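Local atomic coordinates of ancillary protein 1 (Streptococcus pyogenes, PDB entry 2XI9), a protein that serves as a pilus-presented adhesin, using an unusual internal thioester bond that is required for efficient interaction with host cells. Residues T239-A244 / L277-I282; I231-L236 / K281-Y286. One frame throughout, in Å; residues are numbered along the deposited sequence.

In the fold
Both contacts lie in the thioester domain of the adhesin, on the same side of the chain's centre, and their own centres are about 6 Å apart. They share helix 274-288: interaction 1 sets its 277-282 portion against helix 238-253, and interaction 2 sets the overlapping portion 281-286, one turn further on, against the loop 231-236 that leads into helix 238-253. Along the chain the loop comes first, then helix 238-253, and helix 274-288 closes both contacts. The two touch directly, Leu-241 meeting Ile-231 and Val-279 meeting Tyr-233 and Leu-236, and form one continuous apolar patch through which helix 274-288 packs on a helix and on the loop before it.

Interaction 1: T239-A244 / L277-I282; sequences TQLRAA and LAVAKI
Val-279 points its CG1 methyl into the angle between Leu-241 and Ala-244, two residues one helical turn apart on the facing helix. The side chains of Leu-241 and Val-279 cross at about a right angle, and the touch is methyl on methyl, with CD1 of Leu-241 3.7 Å from CG1 of Val-279. The leucine reaches this point because its CG lies anti to the backbone N; this chi1 of -173° swings CG, and with it the CD1 branch, toward the valine, although the CB itself does not face the other helix. On the valine, CG1 meets Leu-241, while CG2 is turned elsewhere, to Tyr-233 and Leu-236 of the loop that leads into helix 238-253.

One turn on, the CB of Ala-244 points toward helix 274-288 and sits 3.8 Å from the backbone N of Ala-280. The two methyls are also in contact, Ala-244 CB lying 4.0 Å from Ala-280 CB. The methyl of Ala-280 in turn rests 3.8 Å from Ala-244 O. With such small side chains at the crossing, the CA atoms of Ala-244 and Ala-280 come within 4.4 Å, and the axes of the two short segments approach to 8.8 Å at a crossing angle of -49°.

This is alanine-lined helix-helix packing within the thioester domain. The other side of helix 238-253 is bound to the neighbouring strands and loops, where Arg-242 NH1 hydrogen-bonds to Tyr-147 OH and the guanidinium makes a cation-pi contact with the same residue. No hydrogen bond joins the two segments, so their cohesion rests on van der Waals contact and the burial of apolar surface.

Interaction 2: I231-L236 / K281-Y286; sequences IEYSGL and KILVEY
Tyr-233 extends its ring from the loop toward helix 274-288 and meets the CG2 methyl of Ile-282 with its outer end. The hydroxyl oxygen OH of Tyr-233 lies 3.8 Å from Ile-282 CG2, and the ring carbon CE1 is 4.1 Å from the same methyl, which approaches the ring obliquely. The two side chains run alongside each other, pointing in opposing directions. On the isoleucine, a chi1 of -73° puts CG2 anti to the backbone N, and this is the methyl that meets the tyrosine.

The ring springs from the first residue of a type II beta turn, Tyr-233 to Leu-236, closed by a bond from Leu-236 N to Tyr-233 O of 3.2 Å. Gly-235 takes the positive phi (79°) expected at the third position of such a turn. This turn belongs to the loop joining helices 209-222 and 238-253 of the thioester domain, and Leu-236 at its end packs on Thr-276 of helix 274-288.

A second, looser touch comes from Leu-283: its CD1 takes the extended position, and the other methyl, CD2, lies 4.2 Å from Tyr-233 OH.

Interaction 1: T239-A244 / L277-I282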
ATOM      1  N   THR A 239       9.979  15.675 -12.972  1.00 12.00           N
ATOM      2  CA  THR A 239       8.986  14.781 -13.545  1.00 12.09           C
ATOM      3  C   THR A 239       9.641  13.489 -14.043  1.00 11.07           C
ATOM      4  O   THR A 239       9.075  12.422 -13.877  1.00 11.13           O
ATOM      5  CB  THR A 239       8.176  15.477 -14.642  1.00 13.27           C
ATOM      6  OG1 THR A 239       7.386  16.518 -14.034  1.00 17.29           O
ATOM      7  CG2 THR A 239       7.241  14.498 -15.357  1.00 12.22           C
ATOM      8  N   GLN A 240      10.823  13.603 -14.637  1.00 12.11           N
ATOM      9  CA  GLN A 240      11.549  12.436 -15.132  1.00 11.66           C
ATOM     10  C   GLN A 240      11.946  11.502 -13.957  1.00 11.07           C
ATOM     11  O   GLN A 240      11.784  10.280 -14.061  1.00  9.53           O
ATOM     12  CB  GLN A 240      12.733  12.844 -15.999  1.00 13.63           C
ATOM     13  CG  GLN A 240      12.295  13.395 -17.370  1.00 14.21           C
ATOM     14  CD  GLN A 240      13.370  14.039 -18.177  1.00 18.35           C
ATOM     15  OE1 GLN A 240      14.417  14.437 -17.660  1.00 19.88           O
ATOM     16  NE2 GLN A 240      13.114  14.169 -19.488  1.00 17.86           N
ATOM     17  N   LEU A 241      12.451  12.059 -12.846  1.00 10.08           N
ATOM     18  CA  LEU A 241      12.756  11.206 -11.707  1.00 10.00           C
ATOM     19  C   LEU A 241      11.488  10.574 -11.142  1.00  8.39           C
ATOM     20  O   LEU A 241      11.494   9.383 -10.774  1.00  9.04           O
ATOM     21  CB  LEU A 241      13.581  11.911 -10.622  1.00  9.65           C
ATOM     22  CG  LEU A 241      14.081  11.048  -9.472  1.00 12.44           C
ATOM     23  CD1 LEU A 241      15.080  10.011  -9.982  1.00 12.25           C
ATOM     24  CD2 LEU A 241      14.727  11.948  -8.315  1.00 15.68           C
ATOM     25  N   ARG A 242      10.398  11.339 -11.093  1.00  9.21           N
ATOM     26  CA  ARG A 242       9.117  10.797 -10.647  1.00  9.08           C
ATOM     27  C   ARG A 242       8.694   9.587 -11.509  1.00  8.89           C
ATOM     28  O   ARG A 242       8.295   8.556 -10.998  1.00  9.54           O
ATOM     29  CB  ARG A 242       8.051  11.901 -10.656  1.00  9.52           C
ATOM     30  CG  ARG A 242       6.754  11.547  -9.919  1.00 10.39           C
ATOM     31  CD  ARG A 242       5.921  12.784  -9.716  1.00  9.29           C
ATOM     32  NE  ARG A 242       4.734  12.509  -8.894  1.00 10.75           N
ATOM     33  CZ  ARG A 242       4.046  13.417  -8.236  1.00  7.82           C
ATOM     34  NH1 ARG A 242       4.393  14.701  -8.274  1.00 12.25           N
ATOM     35  NH2 ARG A 242       2.976  13.024  -7.552  1.00  8.74           N
ATOM     36  N   ALA A 243       8.761   9.737 -12.822  1.00 10.10           N
ATOM     37  CA  ALA A 243       8.428   8.663 -13.725  1.00  9.80           C
ATOM     38  C   ALA A 243       9.340   7.447 -13.551  1.00  8.32           C
ATOM     39  O   ALA A 243       8.855   6.326 -13.521  1.00  9.40           O
ATOM     40  CB  ALA A 243       8.462   9.123 -15.140  1.00  9.49           C
ATOM     41  N   ALA A 244      10.644   7.681 -13.441  1.00  9.28           N
ATOM     42  CA  ALA A 244      11.605   6.606 -13.275  1.00  9.11           C
ATOM     43  C   ALA A 244      11.267   5.845 -12.006  1.00  8.47           C
ATOM     44  O   ALA A 244      11.361   4.630 -11.994  1.00  9.23           O
ATOM     45  CB  ALA A 244      13.044   7.171 -13.240  1.00  8.62           C
ATOM     46  N   LEU A 277      15.195   6.248 -18.527  1.00 15.81           N
ATOM     47  CA  LEU A 277      15.141   4.819 -18.325  1.00 15.73           C
ATOM     48  C   LEU A 277      16.455   4.314 -17.658  1.00 14.86           C
ATOM     49  O   LEU A 277      16.451   3.388 -16.843  1.00 14.56           O
ATOM     50  CB  LEU A 277      14.856   4.127 -19.682  1.00 17.52           C
ATOM     51  CG  LEU A 277      14.801   2.607 -19.628  1.00 18.38           C
ATOM     52  CD1 LEU A 277      13.673   2.140 -18.713  1.00 16.08           C
ATOM     53  CD2 LEU A 277      14.683   2.031 -21.060  1.00 23.54           C
ATOM     54  N   ALA A 278      17.593   4.929 -17.961  1.00 16.23           N
ATOM     55  CA  ALA A 278      18.855   4.491 -17.319  1.00 16.39           C
ATOM     56  C   ALA A 278      18.763   4.750 -15.796  1.00 14.87           C
ATOM     57  O   ALA A 278      19.215   3.947 -14.988  1.00 13.71           O
ATOM     58  CB  ALA A 278      20.057   5.184 -17.927  1.00 17.86           C
ATOM     59  N   VAL A 279      18.154   5.866 -15.403  1.00 13.87           N
ATOM     60  CA  VAL A 279      17.948   6.145 -13.979  1.00 13.24           C
ATOM     61  C   VAL A 279      16.940   5.175 -13.343  1.00 11.93           C
ATOM     62  O   VAL A 279      17.131   4.700 -12.201  1.00 11.91           O
ATOM     63  CB  VAL A 279      17.578   7.614 -13.738  1.00 12.98           C
ATOM     64  CG1 VAL A 279      17.054   7.827 -12.289  1.00 12.86           C
ATOM     65  CG2 VAL A 279      18.777   8.495 -14.047  1.00 14.79           C
ATOM     66  N   ALA A 280      15.898   4.799 -14.078  1.00 11.80           N
ATOM     67  CA  ALA A 280      14.987   3.784 -13.576  1.00 12.02           C
ATOM     68  C   ALA A 280      15.790   2.512 -13.284  1.00 12.52           C
ATOM     69  O   ALA A 280      15.587   1.876 -12.256  1.00 13.77           O
ATOM     70  CB  ALA A 280      13.865   3.506 -14.568  1.00 11.40           C
ATOM     71  N   LYS A 281      16.697   2.169 -14.191  1.00 15.19           N
ATOM     72  CA  LYS A 281      17.572   0.981 -14.025  1.00 16.51           C
ATOM     73  C   LYS A 281      18.508   1.091 -12.791  1.00 15.78           C
ATOM     74  O   LYS A 281      18.698   0.108 -12.051  1.00 14.83           O
ATOM     75  CB  LYS A 281      18.399   0.708 -15.280  1.00 18.73           C
ATOM     76  CG  LYS A 281      17.608   0.233 -16.522  1.00 23.52           C
ATOM     77  CD  LYS A 281      18.561  -0.246 -17.676  1.00 29.34           C
ATOM     78  CE  LYS A 281      17.769  -0.665 -18.931  1.00 31.17           C
ATOM     79  NZ  LYS A 281      18.644  -0.848 -20.121  1.00 35.01           N
ATOM     80  N   ILE A 282      19.095   2.269 -12.597  1.00 14.28           N
ATOM     81  CA  ILE A 282      19.835   2.583 -11.344  1.00 15.56           C
ATOM     82  C   ILE A 282      19.009   2.368 -10.073  1.00 13.02           C
ATOM     83  O   ILE A 282      19.455   1.711  -9.157  1.00 13.10           O
ATOM     84  CB  ILE A 282      20.409   4.036 -11.380  1.00 15.78           C
ATOM     85  CG1 ILE A 282      21.594   4.082 -12.336  1.00 19.26           C
ATOM     86  CG2 ILE A 282      20.851   4.495  -9.956  1.00 17.50           C
ATOM     87  CD1 ILE A 282      21.883   5.492 -12.940  1.00 22.31           C
TER

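Interaction 2: I231-L236 / K281-Y286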
ATOM      1  N   ILE A 231      17.509  17.251  -7.771  1.00 27.53           N
ATOM      2  CA  ILE A 231      17.658  16.095  -8.696  1.00 26.68           C
ATOM      3  C   ILE A 231      19.161  15.997  -9.073  1.00 28.42           C
ATOM      4  O   ILE A 231      19.723  16.870  -9.711  1.00 28.61           O
ATOM      5  CB  ILE A 231      16.804  16.194  -9.986  1.00 26.63           C
ATOM      6  CG1 ILE A 231      15.325  16.501  -9.695  1.00 24.59           C
ATOM      7  CG2 ILE A 231      16.898  14.873 -10.757  1.00 24.05           C
ATOM      8  CD1 ILE A 231      14.607  15.466  -8.821  1.00 20.87           C
ATOM      9  N   GLU A 232      19.794  14.921  -8.664  1.00 29.09           N
ATOM     10  CA  GLU A 232      21.233  14.796  -8.779  1.00 31.69           C
ATOM     11  C   GLU A 232      21.644  14.179 -10.108  1.00 31.72           C
ATOM     12  O   GLU A 232      22.760  14.374 -10.558  1.00 33.47           O
ATOM     13  CB  GLU A 232      21.730  13.927  -7.637  1.00 32.81           C
ATOM     14  CG  GLU A 232      21.361  14.494  -6.270  1.00 35.50           C
ATOM     15  CD  GLU A 232      21.952  13.709  -5.118  1.00 39.59           C
ATOM     16  OE1 GLU A 232      21.969  12.443  -5.165  1.00 42.17           O
ATOM     17  OE2 GLU A 232      22.391  14.374  -4.154  1.00 44.64           O
ATOM     18  N   TYR A 233      20.750  13.415 -10.731  1.00 29.94           N
ATOM     19  CA  TYR A 233      21.116  12.759 -11.976  1.00 30.42           C
ATOM     20  C   TYR A 233      21.152  13.817 -13.079  1.00 31.11           C
ATOM     21  O   TYR A 233      20.211  14.601 -13.253  1.00 30.21           O
ATOM     22  CB  TYR A 233      20.177  11.601 -12.299  1.00 28.67           C
ATOM     23  CG  TYR A 233      20.115  10.548 -11.202  1.00 28.56           C
ATOM     24  CD1 TYR A 233      21.101   9.575 -11.072  1.00 31.76           C
ATOM     25  CD2 TYR A 233      19.081  10.542 -10.292  1.00 28.79           C
ATOM     26  CE1 TYR A 233      21.044   8.618 -10.055  1.00 31.61           C
ATOM     27  CE2 TYR A 233      19.009   9.602  -9.274  1.00 29.72           C
ATOM     28  CZ  TYR A 233      19.987   8.634  -9.157  1.00 31.78           C
ATOM     29  OH  TYR A 233      19.888   7.702  -8.123  1.00 32.13           O
ATOM     30  N   SER A 234      22.247  13.826 -13.816  1.00 32.80           N
ATOM     31  CA  SER A 234      22.525  14.875 -14.790  1.00 34.22           C
ATOM     32  C   SER A 234      21.425  14.967 -15.862  1.00 33.10           C
ATOM     33  O   SER A 234      21.077  13.963 -16.477  1.00 31.97           O
ATOM     34  CB  SER A 234      23.882  14.631 -15.483  1.00 37.12           C
ATOM     35  OG  SER A 234      24.973  14.798 -14.588  1.00 40.23           O
ATOM     36  N   GLY A 235      20.920  16.182 -16.091  1.00 32.07           N
ATOM     37  CA  GLY A 235      19.900  16.422 -17.107  1.00 30.85           C
ATOM     38  C   GLY A 235      18.462  16.064 -16.754  1.00 27.19           C
ATOM     39  O   GLY A 235      17.550  16.451 -17.487  1.00 27.59           O
ATOM     40  N   LEU A 236      18.235  15.348 -15.650  1.00 23.15           N
ATOM     41  CA  LEU A 236      16.892  14.863 -15.332  1.00 20.85           C
ATOM     42  C   LEU A 236      16.062  15.932 -14.645  1.00 20.01           C
ATOM     43  O   LEU A 236      16.548  16.635 -13.751  1.00 19.12           O
ATOM     44  CB  LEU A 236      16.907  13.636 -14.412  1.00 20.00           C
ATOM     45  CG  LEU A 236      16.512  12.304 -15.047  1.00 20.29           C
ATOM     46  CD1 LEU A 236      17.689  11.857 -15.951  1.00 25.24           C
ATOM     47  CD2 LEU A 236      16.217  11.309 -13.962  1.00 21.04           C
ATOM     48  N   LYS A 281      16.697   2.169 -14.191  1.00 15.19           N
ATOM     49  CA  LYS A 281      17.572   0.981 -14.025  1.00 16.51           C
ATOM     50  C   LYS A 281      18.508   1.091 -12.791  1.00 15.78           C
ATOM     51  O   LYS A 281      18.698   0.108 -12.051  1.00 14.83           O
ATOM     52  CB  LYS A 281      18.399   0.708 -15.280  1.00 18.73           C
ATOM     53  CG  LYS A 281      17.608   0.233 -16.522  1.00 23.52           C
ATOM     54  CD  LYS A 281      18.561  -0.246 -17.676  1.00 29.34           C
ATOM     55  CE  LYS A 281      17.769  -0.665 -18.931  1.00 31.17           C
ATOM     56  NZ  LYS A 281      18.644  -0.848 -20.121  1.00 35.01           N
ATOM     57  N   ILE A 282      19.095   2.269 -12.597  1.00 14.28           N
ATOM     58  CA  ILE A 282      19.835   2.583 -11.344  1.00 15.56           C
ATOM     59  C   ILE A 282      19.009   2.368 -10.073  1.00 13.02           C
ATOM     60  O   ILE A 282      19.455   1.711  -9.157  1.00 13.10           O
ATOM     61  CB  ILE A 282      20.409   4.036 -11.380  1.00 15.78           C
ATOM     62  CG1 ILE A 282      21.594   4.082 -12.336  1.00 19.26           C
ATOM     63  CG2 ILE A 282      20.851   4.495  -9.956  1.00 17.50           C
ATOM     64  CD1 ILE A 282      21.883   5.492 -12.940  1.00 22.31           C
ATOM     65  N   LEU A 283      17.774   2.867 -10.048  1.00 12.43           N
ATOM     66  CA  LEU A 283      16.908   2.684  -8.902  1.00 10.97           C
ATOM     67  C   LEU A 283      16.673   1.200  -8.625  1.00 11.35           C
ATOM     68  O   LEU A 283      16.808   0.726  -7.487  1.00  9.70           O
ATOM     69  CB  LEU A 283      15.606   3.424  -9.099  1.00 10.99           C
ATOM     70  CG  LEU A 283      15.665   4.955  -9.124  1.00 13.74           C
ATOM     71  CD1 LEU A 283      14.224   5.487  -9.400  1.00 10.75           C
ATOM     72  CD2 LEU A 283      16.271   5.529  -7.855  1.00 16.90           C
ATOM     73  N   VAL A 284      16.389   0.446  -9.685  1.00 10.86           N
ATOM     74  CA  VAL A 284      16.133  -0.950  -9.527  1.00 12.11           C
ATOM     75  C   VAL A 284      17.378  -1.699  -9.041  1.00 12.56           C
ATOM     76  O   VAL A 284      17.285  -2.591  -8.163  1.00 13.34           O
ATOM     77  CB  VAL A 284      15.573  -1.484 -10.873  1.00 13.05           C
ATOM     78  CG1 VAL A 284      15.654  -2.986 -10.936  1.00 14.09           C
ATOM     79  CG2 VAL A 284      14.122  -0.978 -11.030  1.00 12.76           C
ATOM     80  N   GLU A 285      18.525  -1.358  -9.601  1.00 13.89           N
ATOM     81  CA  GLU A 285      19.777  -2.051  -9.278  1.00 16.48           C
ATOM     82  C   GLU A 285      20.225  -1.745  -7.839  1.00 15.35           C
ATOM     83  O   GLU A 285      20.657  -2.618  -7.131  1.00 15.40           O
ATOM     84  CB  GLU A 285      20.883  -1.700 -10.293  1.00 19.21           C
ATOM     85  CG  GLU A 285      20.654  -2.323 -11.693  1.00 23.77           C
ATOM     86  CD  GLU A 285      21.683  -1.847 -12.736  1.00 31.64           C
ATOM     87  OE1 GLU A 285      22.706  -1.210 -12.355  1.00 37.04           O
ATOM     88  OE2 GLU A 285      21.483  -2.137 -13.953  1.00 36.42           O
ATOM     89  N   TYR A 286      20.015  -0.511  -7.385  1.00 14.33           N
ATOM     90  CA  TYR A 286      20.248  -0.166  -6.007  1.00 13.56           C
ATOM     91  C   TYR A 286      19.332  -1.006  -5.126  1.00 12.54           C
ATOM     92  O   TYR A 286      19.777  -1.700  -4.213  1.00 11.84           O
ATOM     93  CB  TYR A 286      20.023   1.352  -5.753  1.00 13.63           C
ATOM     94  CG  TYR A 286      19.984   1.660  -4.279  1.00 14.45           C
ATOM     95  CD1 TYR A 286      21.100   1.492  -3.485  1.00 19.77           C
ATOM     96  CD2 TYR A 286      18.819   2.058  -3.672  1.00 16.06           C
ATOM     97  CE1 TYR A 286      21.053   1.748  -2.097  1.00 20.88           C
ATOM     98  CE2 TYR A 286      18.759   2.308  -2.285  1.00 18.00           C
ATOM     99  CZ  TYR A 286      19.871   2.168  -1.521  1.00 20.46           C
ATOM    100  OH  TYR A 286      19.791   2.413  -0.155  1.00 21.76           O
TER